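Local coordinates for YerB protein (Bacillus subtilis, PDB 2PSB) that is a putative membrane lipoprotein of unknown function that interacts with PcrA, an interaction not essential for viability or for repair of UV-induced lesions, at residues 128-132 / 143-149; 231-235 / 276-280. All blocks are in the same frame, centred on the assembly; numbering follows the deposited sequence.

Contact 1 of 2, residues 128-132 / 143-149; sequences GSLFW and SYTSYDY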
# COMPACT_ATOMS: atom_id res chain seq x y z
N GLY A 128 -22.94 -7.06 -2.22
CA GLY A 128 -24.14 -7.70 -1.73
C GLY A 128 -23.87 -9.11 -1.23
O GLY A 128 -24.68 -9.70 -0.52
N SER A 129 -22.72 -9.67 -1.58
CA SER A 129 -22.37 -11.01 -1.15
C SER A 129 -20.98 -11.07 -0.54
O SER A 129 -20.83 -10.99 0.68
CB SER A 129 -22.49 -12.00 -2.32
OG SER A 129 -21.85 -11.55 -3.50
N LEU A 130 -19.96 -11.20 -1.38
CA LEU A 130 -18.58 -11.28 -0.89
C LEU A 130 -18.05 -9.91 -0.43
O LEU A 130 -17.02 -9.83 0.23
CB LEU A 130 -17.70 -11.90 -1.98
CG LEU A 130 -18.26 -13.25 -2.45
CD1 LEU A 130 -17.27 -13.91 -3.38
CD2 LEU A 130 -18.52 -14.17 -1.26
N PHE A 131 -18.78 -8.86 -0.79
CA PHE A 131 -18.48 -7.48 -0.39
C PHE A 131 -19.72 -7.04 0.41
O PHE A 131 -20.85 -7.32 -0.01
CB PHE A 131 -18.36 -6.57 -1.61
CG PHE A 131 -16.95 -6.34 -2.09
CD1 PHE A 131 -16.23 -7.36 -2.72
CD2 PHE A 131 -16.35 -5.09 -1.94
CE1 PHE A 131 -14.93 -7.13 -3.19
CE2 PHE A 131 -15.05 -4.86 -2.41
CZ PHE A 131 -14.35 -5.88 -3.04
N TRP A 132 -19.53 -6.38 1.54
CA TRP A 132 -20.67 -5.93 2.32
C TRP A 132 -20.62 -4.43 2.59
O TRP A 132 -19.59 -3.78 2.36
CB TRP A 132 -20.79 -6.71 3.63
CG TRP A 132 -19.76 -6.38 4.68
CD1 TRP A 132 -19.82 -5.37 5.61
CD2 TRP A 132 -18.58 -7.13 4.98
NE1 TRP A 132 -18.76 -5.46 6.48
CE2 TRP A 132 -17.98 -6.53 6.11
CE3 TRP A 132 -17.98 -8.25 4.40
CZ2 TRP A 132 -16.80 -7.02 6.68
CZ3 TRP A 132 -16.81 -8.73 4.96
CH2 TRP A 132 -16.23 -8.12 6.09
N SER A 143 -17.80 0.27 2.14
CA SER A 143 -17.62 -1.00 1.44
C SER A 143 -16.44 -1.87 1.91
O SER A 143 -15.28 -1.51 1.76
CB SER A 143 -17.49 -0.71 -0.06
OG SER A 143 -17.17 -1.87 -0.78
N TYR A 144 -16.76 -3.03 2.49
CA TYR A 144 -15.74 -3.95 2.99
C TYR A 144 -15.88 -5.39 2.48
O TYR A 144 -16.90 -5.77 1.90
CB TYR A 144 -15.80 -4.06 4.52
CG TYR A 144 -15.59 -2.78 5.27
CD1 TYR A 144 -16.61 -1.84 5.39
CD2 TYR A 144 -14.35 -2.51 5.86
CE1 TYR A 144 -16.41 -0.64 6.07
CE2 TYR A 144 -14.13 -1.32 6.55
CZ TYR A 144 -15.16 -0.39 6.65
OH TYR A 144 -14.95 0.80 7.31
N THR A 145 -14.83 -6.17 2.70
CA THR A 145 -14.80 -7.59 2.39
C THR A 145 -13.92 -8.22 3.45
O THR A 145 -13.54 -7.55 4.41
CB THR A 145 -14.24 -7.92 1.00
OG1 THR A 145 -14.35 -9.33 0.78
CG2 THR A 145 -12.78 -7.51 0.89
N SER A 146 -13.58 -9.50 3.28
CA SER A 146 -12.75 -10.21 4.25
C SER A 146 -11.91 -11.24 3.52
O SER A 146 -12.23 -11.62 2.40
CB SER A 146 -13.63 -10.92 5.28
OG SER A 146 -14.35 -12.00 4.69
N TYR A 147 -10.83 -11.69 4.15
CA TYR A 147 -9.99 -12.69 3.50
C TYR A 147 -10.81 -13.95 3.21
O TYR A 147 -10.63 -14.59 2.18
CB TYR A 147 -8.78 -13.06 4.38
CG TYR A 147 -7.90 -14.11 3.73
CD1 TYR A 147 -7.49 -13.97 2.41
CD2 TYR A 147 -7.46 -15.23 4.44
CE1 TYR A 147 -6.68 -14.91 1.79
CE2 TYR A 147 -6.63 -16.20 3.84
CZ TYR A 147 -6.25 -16.02 2.51
OH TYR A 147 -5.41 -16.92 1.87
N ASP A 148 -11.71 -14.29 4.11
CA ASP A 148 -12.56 -15.47 3.92
C ASP A 148 -13.42 -15.28 2.66
O ASP A 148 -13.55 -16.19 1.86
CB ASP A 148 -13.46 -15.69 5.14
CG ASP A 148 -14.13 -17.05 5.12
OD1 ASP A 148 -13.43 -18.06 5.35
OD2 ASP A 148 -15.35 -17.12 4.87
N TYR A 149 -14.00 -14.09 2.49
CA TYR A 149 -14.83 -13.84 1.32
C TYR A 149 -13.97 -13.72 0.07
O TYR A 149 -14.39 -14.08 -1.03
CB TYR A 149 -15.66 -12.56 1.50
CG TYR A 149 -16.80 -12.70 2.49
CD1 TYR A 149 -17.09 -13.94 3.06
CD2 TYR A 149 -17.60 -11.62 2.82
CE1 TYR A 149 -18.17 -14.10 3.93
CE2 TYR A 149 -18.67 -11.76 3.69
CZ TYR A 149 -18.96 -13.00 4.24
OH TYR A 149 -20.03 -13.14 5.10
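W132 and Y144 form an antiparallel hydrogen-bonded pair: W132 N gives to Y144 O over 2.7 Å (162° at the hydrogen), and Y144 N returns a bond to W132 O. Next to it the buried T145 turns its hydroxyl on the loop, OG1 donating to L130 O at 2.8 Å, while its CB sits over the centre of the F131 ring, 4.2 Å from the centroid. S143 OG, hydrogen-bonded to H103, lies in the plane of that ring at its edge. F131, S143 and T145 make this the buried side.

On the solvent side W132 and Y149 stay partly exposed, although the indole still packs closely. With CG between the backbone N and carbonyl carbon (chi1 73°), it lies over strand 143-146, one face receiving Y144 CB, 3.7 Å from W132 CE2. Y149, whose backbone N is capped by S146 OG at the start of helix 147-157, brings CE2 to 3.6 Å from W132 CE3, the planes at 89°. An alanine in place of W132 would probably leave Y144 CB and the Y149 ring without their aromatic partner. Polar bonds thus set the register of loop and strand, whereas carbon contacts tie the indole to both the strand and the first turn of the helix.

Contact 2 of 2, residues 231-235 / 276-280; sequences IFIVE and RIVPV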
# COMPACT_ATOMS: atom_id res chain seq x y z
N ILE A 231 10.14 3.39 5.94
CA ILE A 231 9.35 4.42 5.30
C ILE A 231 10.13 4.71 4.02
O ILE A 231 11.29 5.15 4.05
CB ILE A 231 9.25 5.74 6.12
CG1 ILE A 231 8.95 5.47 7.60
CG2 ILE A 231 8.17 6.61 5.49
CD1 ILE A 231 7.66 4.73 7.89
N PHE A 232 9.48 4.46 2.89
CA PHE A 232 10.08 4.62 1.59
C PHE A 232 9.33 5.67 0.78
O PHE A 232 8.24 5.40 0.25
CB PHE A 232 10.07 3.27 0.88
CG PHE A 232 10.81 3.25 -0.43
CD1 PHE A 232 11.75 4.23 -0.74
CD2 PHE A 232 10.59 2.22 -1.33
CE1 PHE A 232 12.46 4.18 -1.93
CE2 PHE A 232 11.30 2.16 -2.53
CZ PHE A 232 12.24 3.14 -2.82
N ILE A 233 9.91 6.87 0.69
CA ILE A 233 9.28 7.97 -0.04
C ILE A 233 9.81 7.94 -1.46
O ILE A 233 11.01 8.07 -1.68
CB ILE A 233 9.59 9.33 0.65
CG1 ILE A 233 9.08 9.28 2.09
CG2 ILE A 233 8.94 10.50 -0.12
CD1 ILE A 233 9.46 10.47 2.94
N VAL A 234 8.91 7.75 -2.41
CA VAL A 234 9.27 7.66 -3.82
C VAL A 234 8.76 8.83 -4.67
O VAL A 234 7.59 9.19 -4.60
CB VAL A 234 8.77 6.32 -4.40
CG1 VAL A 234 8.89 6.29 -5.91
CG2 VAL A 234 9.58 5.17 -3.80
N GLU A 235 9.66 9.42 -5.46
CA GLU A 235 9.30 10.54 -6.33
C GLU A 235 9.05 10.05 -7.74
O GLU A 235 9.96 9.62 -8.43
CB GLU A 235 10.41 11.59 -6.37
CG GLU A 235 10.03 12.84 -7.16
CD GLU A 235 11.07 13.95 -7.09
OE1 GLU A 235 12.15 13.80 -7.70
OE2 GLU A 235 10.81 14.96 -6.41
N ARG A 276 8.59 -3.97 -9.43
CA ARG A 276 8.74 -3.45 -8.08
C ARG A 276 9.60 -2.20 -8.08
O ARG A 276 10.50 -2.06 -8.90
CB ARG A 276 9.36 -4.51 -7.16
CG ARG A 276 8.57 -5.82 -7.09
CD ARG A 276 9.29 -6.86 -6.23
NE ARG A 276 8.58 -8.14 -6.23
CZ ARG A 276 8.95 -9.21 -5.53
NH1 ARG A 276 10.02 -9.18 -4.75
NH2 ARG A 276 8.22 -10.31 -5.59
N ILE A 277 9.30 -1.29 -7.16
CA ILE A 277 10.06 -0.06 -7.01
C ILE A 277 11.20 -0.38 -6.06
O ILE A 277 11.00 -0.60 -4.87
CB ILE A 277 9.16 1.06 -6.45
CG1 ILE A 277 8.00 1.29 -7.43
CG2 ILE A 277 9.96 2.33 -6.24
CD1 ILE A 277 6.91 2.20 -6.91
N VAL A 278 12.40 -0.44 -6.61
CA VAL A 278 13.57 -0.79 -5.81
C VAL A 278 14.46 0.39 -5.48
O VAL A 278 14.93 1.09 -6.37
CB VAL A 278 14.43 -1.84 -6.55
CG1 VAL A 278 15.52 -2.36 -5.63
CG2 VAL A 278 13.55 -2.96 -7.05
N PRO A 279 14.71 0.63 -4.18
CA PRO A 279 15.58 1.74 -3.78
C PRO A 279 17.02 1.34 -4.12
O PRO A 279 17.46 0.25 -3.75
CB PRO A 279 15.34 1.85 -2.28
CG PRO A 279 15.07 0.40 -1.88
CD PRO A 279 14.19 -0.09 -3.00
N VAL A 280 17.74 2.18 -4.84
CA VAL A 280 19.11 1.85 -5.21
C VAL A 280 20.03 3.03 -5.00
O VAL A 280 19.69 4.16 -5.33
CB VAL A 280 19.21 1.41 -6.69
CG1 VAL A 280 18.35 0.16 -6.92
CG2 VAL A 280 18.76 2.53 -7.59
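Strands 231-235 and 276-280 cross nearly at right angles, their N-to-C directions 101° apart and their axes 9.3 Å from each other at closest approach; no hydrogen bond links them, and the contact is carried mainly by side chains. The alternation of each strand decides which residues take part: F232 and V234 point toward 276-280, and I277 and P279 point back.

F232 has its CG anti to the backbone N (chi1 -173°), which sends the ring out from its own strand to the other one, where CZ comes to 3.4 Å from P279 CB. The proline ring lies obliquely against this end of the phenyl group, and P279 CD approaches F232 CE2 at 3.7 Å. On the same margin I277 O lies in the plane of the phenyl ring, 3.6 Å from F232 CE2, an edge approach and not one over the aromatic face. One face is taken instead from within the strand, by V234 CG2, which sits 3.4 Å above the ring plane, over its centre.

The same V234 methyl also reaches across: it meets I277 CG2 at 3.8 Å. I277 CG2 in turn touches F232 CE2 at 3.9 Å, so one isoleucine branch closes a three-way apolar junction with the phenyl ring and the valine. W270, from strand 264-273, touches F232, V234 and I277 and extends the cluster, while F288 packs on F232 from a loop.

Four of the five touching residues are buried, and strand 231-235 bonds through its backbone to 255-261 and 293-298 instead. Strands 230-240, 255-261, 264-273 and 276-281 are successive antiparallel neighbours, so the steep crossing and inward-facing apolar side chains are consistent with orthogonal beta packing, in which a curled run of strands folds over itself.

Overall arrangement
The two contacts occupy opposite sides of the chain's centre, 31 Å apart between centres and about 17 Å between nearest atoms, and belong to the N-terminal and C-terminal DUF3048 regions respectively. Contact 1 is the more peripheral, its centre 19 Å from the centre of the chain, and mixes buried with partly exposed residues. The centre of contact 2 is 12 Å from the centre of the chain, and this contact is buried. They share no strand or helix: contact 1 joins a loop and short strand to a strand running into a helix, whereas contact 2 brings together two strands that are not bonded neighbours. The larger interface, 499 Å² against 183 Å², combines backbone and hydroxyl bonds with aromatic packing; the smaller relies on apolar contact.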